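Local coordinates for response regulator receiver protein (Sinorhizobium medicae, PDB 2RDM) that is of unknown function but, as a CheY-like response regulator receiver, probably takes a phosphoryl group on an aspartate to relay a signal, at residues A[82-87]-A[96-101]. The protein carries 1 engineered substitution. Residues are numbered along the deposited sequence; the frame is centred on the assembly and turned at random. Where two conformers were deposited one is given.
Sequences IVYISG and NGVPDS
Tyr-84 reaches from strand 82-86 to the loop that follows helix 93-96, within the beta-alpha-beta crossover to the edge strand 102-105 of the CheY-like receiver fold. Its CG lies beside the backbone N and anti to the carbonyl carbon (chi1 -56°), which starts the ring toward the loop. At the far end the hydroxyl meets the loop backbone: Val-98 N donates to Tyr-84 OH over 3.0 Å, with 149° at the hydrogen. The same hydroxyl donates to a water that in turn donates to Asn-96 O. Packing is tight here, Tyr-84 OH lying 3.4 Å from Gly-97 CA. Val-98 N and Ser-101 OG both sit at the ring edge near its plane, Ser-101 OG 3.3 Å from Tyr-84 CE2. Ile-82 CG2 lies over one face, displaced toward the rim, while Trp-67 and Trp-93 also meet the ring. An alanine in place of Tyr-84 would probably leave Val-98 N without its acceptor and open a gap beside Ser-101 and Gly-97. Ile-82 CG1 makes apolar contact with Val-98 CG2 at 4.0 Å. On the looser, solvent side, Asp-100 is exposed, and a water that accepts from Ile-82 N has its oxygen 2.8 Å from Asp-100 O, bridging the two backbones. Ser-101 OG, also bonded by Trp-93 NE1, braces the type II turn 98-101, donating to Val-98 O in the carbonyl plane (2.8 Å, C=O...OG 147°).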
ATOM      1  N   ILE A  82       2.242  -6.834  15.206  1.00 23.96           N
ATOM      2  CA  ILE A  82       1.440  -7.930  15.746  1.00 24.05           C
ATOM      3  C   ILE A  82       1.330  -8.988  14.654  1.00 23.83           C
ATOM      4  O   ILE A  82       0.861  -8.680  13.559  1.00 24.09           O
ATOM      5  CB  ILE A  82       0.024  -7.462  16.149  1.00 30.49           C
ATOM      6  CG1 ILE A  82       0.069  -6.400  17.257  1.00 29.47           C
ATOM      7  CG2 ILE A  82      -0.872  -8.662  16.533  1.00 27.84           C
ATOM      8  CD1 ILE A  82       0.511  -6.895  18.617  1.00 25.60           C
ATOM      9  N   VAL A  83       1.817 -10.194  14.943  1.00 25.62           N
ATOM     10  CA  VAL A  83       1.626 -11.352  14.069  1.00 23.84           C
ATOM     11  C   VAL A  83       0.866 -12.407  14.856  1.00 24.23           C
ATOM     12  O   VAL A  83       1.347 -12.879  15.891  1.00 27.60           O
ATOM     13  CB  VAL A  83       2.960 -11.964  13.577  1.00 24.51           C
ATOM     14  CG1 VAL A  83       2.707 -13.175  12.662  1.00 24.69           C
ATOM     15  CG2 VAL A  83       3.814 -10.918  12.815  1.00 27.01           C
ATOM     16  N   TYR A  84      -0.283 -12.815  14.334  1.00 26.11           N
ATOM     17  CA  TYR A  84      -1.046 -13.909  14.927  1.00 27.11           C
ATOM     18  C   TYR A  84      -0.676 -15.225  14.275  1.00 29.27           C
ATOM     19  O   TYR A  84      -0.435 -15.279  13.071  1.00 27.93           O
ATOM     20  CB  TYR A  84      -2.538 -13.696  14.727  1.00 27.57           C
ATOM     21  CG  TYR A  84      -3.121 -12.386  15.242  1.00 28.42           C
ATOM     22  CD1 TYR A  84      -3.380 -12.195  16.604  1.00 29.20           C
ATOM     23  CD2 TYR A  84      -3.428 -11.348  14.358  1.00 28.58           C
ATOM     24  CE1 TYR A  84      -3.938 -11.010  17.065  1.00 32.64           C
ATOM     25  CE2 TYR A  84      -3.988 -10.153  14.808  1.00 25.30           C
ATOM     26  CZ  TYR A  84      -4.210  -9.980  16.162  1.00 21.03           C
ATOM     27  OH  TYR A  84      -4.797  -8.840  16.597  1.00 25.08           O
ATOM     28  N   ILE A  85      -0.691 -16.306  15.055  0.50 26.78           N
ATOM     29  CA  ILE A  85      -0.374 -17.644  14.553  0.50 29.71           C
ATOM     30  C   ILE A  85      -1.547 -18.568  14.871  0.50 25.66           C
ATOM     31  O   ILE A  85      -1.829 -18.806  16.043  0.50 18.66           O
ATOM     32  CB  ILE A  85       0.905 -18.225  15.219  0.50 33.97           C
ATOM     33  CG1 ILE A  85       2.124 -17.311  15.031  0.50 30.70           C
ATOM     34  CG2 ILE A  85       1.179 -19.651  14.745  0.50 37.08           C
ATOM     35  CD1 ILE A  85       2.471 -16.941  13.622  0.50 31.91           C
ATOM     36  N   SER A  86      -2.130 -19.105  13.822  1.00 33.41           N
ATOM     37  CA  SER A  86      -3.295 -19.914  14.003  1.00 38.06           C
ATOM     38  C   SER A  86      -3.281 -21.212  13.311  1.00 43.28           C
ATOM     39  O   SER A  86      -2.674 -21.369  12.310  1.00 43.86           O
ATOM     40  CB  SER A  86      -4.522 -19.163  13.632  1.00 42.28           C
ATOM     41  OG  SER A  86      -4.724 -19.267  12.270  1.00 56.32           O
ATOM     42  N   GLY A  87      -3.988 -22.180  13.883  1.00 51.43           N
ATOM     43  CA  GLY A  87      -4.133 -23.485  13.265  1.00 63.41           C
ATOM     44  C   GLY A  87      -5.171 -23.492  12.160  1.00 71.18           C
ATOM     45  O   GLY A  87      -4.868 -23.823  11.013  1.00 75.75           O
ATOM     46  N   ASN A  96     -11.662  -9.650  14.511  1.00 32.34           N
ATOM     47  CA  ASN A  96     -10.985  -9.586  15.811  1.00 31.96           C
ATOM     48  C   ASN A  96      -9.548  -9.059  15.796  1.00 29.95           C
ATOM     49  O   ASN A  96      -9.045  -8.625  16.832  1.00 32.36           O
ATOM     50  CB  ASN A  96     -10.997 -10.949  16.495  1.00 31.99           C
ATOM     51  CG  ASN A  96     -12.390 -11.435  16.809  1.00 38.84           C
ATOM     52  OD1 ASN A  96     -13.043 -10.929  17.715  1.00 39.35           O
ATOM     53  ND2 ASN A  96     -12.849 -12.426  16.062  1.00 42.94           N
ATOM     54  N   GLY A  97      -8.889  -9.131  14.641  1.00 27.14           N
ATOM     55  CA  GLY A  97      -7.498  -8.670  14.516  1.00 28.95           C
ATOM     56  C   GLY A  97      -7.421  -7.166  14.638  1.00 26.43           C
ATOM     57  O   GLY A  97      -8.392  -6.472  14.366  1.00 26.99           O
ATOM     58  N   VAL A  98      -6.264  -6.659  15.069  1.00 30.43           N
ATOM     59  CA  VAL A  98      -6.047  -5.224  15.173  1.00 26.99           C
ATOM     60  C   VAL A  98      -5.565  -4.667  13.825  1.00 26.74           C
ATOM     61  O   VAL A  98      -5.042  -5.406  12.994  1.00 26.23           O
ATOM     62  CB  VAL A  98      -5.023  -4.866  16.308  1.00 23.30           C
ATOM     63  CG1 VAL A  98      -5.603  -5.182  17.681  1.00 29.71           C
ATOM     64  CG2 VAL A  98      -3.686  -5.577  16.116  1.00 25.62           C
ATOM     65  N   PRO A  99      -5.730  -3.359  13.590  1.00 26.10           N
ATOM     66  CA  PRO A  99      -5.292  -2.875  12.283  1.00 28.00           C
ATOM     67  C   PRO A  99      -3.804  -3.105  12.032  1.00 30.51           C
ATOM     68  O   PRO A  99      -3.014  -3.052  12.974  1.00 32.70           O
ATOM     69  CB  PRO A  99      -5.571  -1.386  12.372  1.00 29.84           C
ATOM     70  CG  PRO A  99      -6.665  -1.273  13.377  1.00 28.34           C
ATOM     71  CD  PRO A  99      -6.313  -2.272  14.398  1.00 28.32           C
ATOM     72  N   ASP A 100      -3.456  -3.359  10.769  1.00 31.01           N
ATOM     73  CA  ASP A 100      -2.078  -3.559  10.299  1.00 33.98           C
ATOM     74  C   ASP A 100      -1.339  -4.765  10.875  1.00 31.04           C
ATOM     75  O   ASP A 100      -0.110  -4.818  10.842  1.00 32.37           O
ATOM     76  CB  ASP A 100      -1.226  -2.283  10.475  1.00 33.67           C
ATOM     77  CG  ASP A 100      -1.833  -1.089   9.798  1.00 44.10           C
ATOM     78  OD1 ASP A 100      -2.131  -1.185   8.590  1.00 44.84           O
ATOM     79  OD2 ASP A 100      -2.017  -0.060  10.472  1.00 51.51           O
ATOM     80  N   SER A 101      -2.089  -5.729  11.400  1.00 29.86           N
ATOM     81  CA  SER A 101      -1.505  -6.964  11.870  1.00 25.51           C
ATOM     82  C   SER A 101      -1.438  -7.941  10.702  1.00 25.61           C
ATOM     83  O   SER A 101      -2.032  -7.686   9.643  1.00 26.40           O
ATOM     84  CB  SER A 101      -2.348  -7.527  13.002  1.00 24.57           C
ATOM     85  OG  SER A 101      -3.678  -7.793  12.530  1.00 29.02           O
TER
HETATM   86  O   HOH W   1       1.385  -4.699  13.169  1.00 27.74           O
HETATM   87  O   HOH W   2      -6.676  -8.603  18.328  1.00 29.89           O